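Local coordinates for 16S rRNA processing protein (Pseudomonas aeruginosa, PDB 2F1L) that probably acts as an accessory factor in the final step of 30S ribosomal subunit assembly and is needed for efficient processing of 16S rRNA, at residues 87-90 against 91-95. Sequence-based numbering, arbitrary orientation.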
loop_
_atom_site.group_PDB
_atom_site.type_symbol
_atom_site.label_atom_id
_atom_site.label_comp_id
_atom_site.label_asym_id
_atom_site.label_seq_id
_atom_site.Cartn_x
_atom_site.Cartn_y
_atom_site.Cartn_z
ATOM N N ARG A 87 -28.720 10.048 11.566
ATOM C CA ARG A 87 -27.402 9.908 12.208
ATOM C C ARG A 87 -27.466 9.028 13.429
ATOM O O ARG A 87 -26.532 8.333 13.722
ATOM C CB ARG A 87 -26.860 11.288 12.564
ATOM C CG ARG A 87 -25.456 11.353 13.202
ATOM C CD ARG A 87 -25.234 12.776 13.642
ATOM N NE ARG A 87 -23.905 13.064 14.165
ATOM C CZ ARG A 87 -22.836 13.268 13.412
ATOM N NH1 ARG A 87 -22.889 13.202 12.092
ATOM N NH2 ARG A 87 -21.705 13.566 13.983
ATOM N N GLU A 88 -28.577 9.038 14.144
ATOM C CA GLU A 88 -28.640 8.356 15.421
ATOM C C GLU A 88 -28.751 6.852 15.256
ATOM O O GLU A 88 -28.072 6.134 15.987
ATOM C CB GLU A 88 -29.767 8.925 16.269
ATOM C CG GLU A 88 -29.579 10.389 16.578
ATOM C CD GLU A 88 -28.154 10.725 17.043
ATOM O OE1 GLU A 88 -27.637 10.050 17.968
ATOM O OE2 GLU A 88 -27.540 11.654 16.474
ATOM N N GLU A 89 -29.580 6.357 14.327
ATOM C CA GLU A 89 -29.543 4.929 14.023
ATOM C C GLU A 89 -28.150 4.540 13.454
ATOM O O GLU A 89 -27.594 3.485 13.807
ATOM C CB GLU A 89 -30.673 4.544 13.069
ATOM C CG GLU A 89 -30.772 3.047 12.769
ATOM C CD GLU A 89 -31.166 2.209 13.962
ATOM O OE1 GLU A 89 -32.194 2.529 14.625
ATOM O OE2 GLU A 89 -30.449 1.214 14.220
ATOM N N ALA A 90 -27.570 5.407 12.619
ATOM C CA ALA A 90 -26.297 5.127 11.997
ATOM C C ALA A 90 -25.147 4.874 12.992
ATOM O O ALA A 90 -24.251 4.063 12.689
ATOM C CB ALA A 90 -25.942 6.201 11.036
ATOM N N ARG A 91 -25.171 5.556 14.147
ATOM C CA ARG A 91 -24.151 5.393 15.160
ATOM C C ARG A 91 -24.060 3.940 15.538
ATOM O O ARG A 91 -22.981 3.448 15.801
ATOM C CB ARG A 91 -24.513 6.135 16.433
ATOM C CG ARG A 91 -24.215 7.561 16.431
ATOM C CD ARG A 91 -24.571 8.219 17.806
ATOM N NE ARG A 91 -24.989 9.593 17.564
ATOM C CZ ARG A 91 -24.141 10.605 17.404
ATOM N NH1 ARG A 91 -24.598 11.854 17.149
ATOM N NH2 ARG A 91 -22.828 10.370 17.495
ATOM N N THR A 92 -25.203 3.264 15.586
ATOM C CA THR A 92 -25.247 1.887 16.017
ATOM C C THR A 92 -24.616 0.947 15.033
ATOM O O THR A 92 -24.414 -0.185 15.367
ATOM C CB THR A 92 -26.690 1.405 16.284
ATOM O OG1 THR A 92 -27.376 1.263 15.056
ATOM C CG2 THR A 92 -27.445 2.418 17.142
ATOM N N PHE A 93 -24.266 1.412 13.837
ATOM C CA PHE A 93 -23.529 0.592 12.864
ATOM C C PHE A 93 -22.032 0.613 13.042
ATOM O O PHE A 93 -21.316 -0.170 12.380
ATOM C CB PHE A 93 -23.908 0.997 11.442
ATOM C CG PHE A 93 -25.215 0.438 11.043
ATOM C CD1 PHE A 93 -26.366 0.851 11.689
ATOM C CD2 PHE A 93 -25.290 -0.603 10.129
ATOM C CE1 PHE A 93 -27.594 0.284 11.381
ATOM C CE2 PHE A 93 -26.524 -1.183 9.799
ATOM C CZ PHE A 93 -27.671 -0.748 10.439
ATOM N N THR A 94 -21.554 1.467 13.953
ATOM C CA THR A 94 -20.111 1.629 14.162
ATOM C C THR A 94 -19.478 0.316 14.628
ATOM O O THR A 94 -20.008 -0.339 15.477
ATOM C CB THR A 94 -19.840 2.780 15.165
ATOM O OG1 THR A 94 -20.027 4.051 14.500
ATOM C CG2 THR A 94 -18.435 2.706 15.745
ATOM N N GLY A 95 -18.359 -0.095 14.040
ATOM C CA GLY A 95 -17.678 -1.306 14.478
ATOM C C GLY A 95 -18.043 -2.543 13.680
ATOM O O GLY A 95 -17.509 -3.602 13.945
HETATM O O HOH W 1 -21.702 13.580 16.838
HETATM O O HOH W 2 -21.566 4.101 12.396
#
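The guanidinium of Arg91 receives the carboxylate of Glu88 at its edge and CG of Arg87 over one face, while the Phe93 ring has Glu89 O at its edge. These contacts illustrate how a short helix, here the single turn 87-91 of the RimM N-terminal β-domain, runs on into a type I turn, Arg91 to Thr94, on the way to strand 97-101. The salt bridge is side-on and bidentate: Arg91 NE reaches Glu88 OE1 at 2.7 Å, and Arg91 NH1 reaches the syn lone pair of Glu88 OE2 at 3.0 Å. Both carboxylate oxygens lie near the guanidinium plane, yet the two planes are 38° apart. In Glu88, CG stands anti to the carbonyl carbon (chi1 -61°), and a bend at chi2 (-46°) swings the carboxylate alongside Arg91. Arg87, extended from CG to NE, brings its guanidinium almost perpendicular to that of Arg91; Arg87 NE comes within 3.3 Å of Arg91 NH1, two donors that are not bonded. Glu88 probably offsets the charge of Arg91, and a water accepts from Arg87 NH2 and, weakly, from Arg91 NH1. Gly31 O takes Arg87 NH1, tying the helix to the loop beyond strand 29-30. Beyond the helical bond from Arg91 N to Arg87 O, the residues after Arg91 donate to the carbonyls of Glu89 and Ala90. Phe93 N donates to Ala90 O at 2.9 Å, and a water donates to that same oxygen. Glu89 O is gripped twice: Thr92 N comes from above the carbonyl plane, whereas Thr92 OG1 lies within that plane, 2.6 Å from Glu89 O.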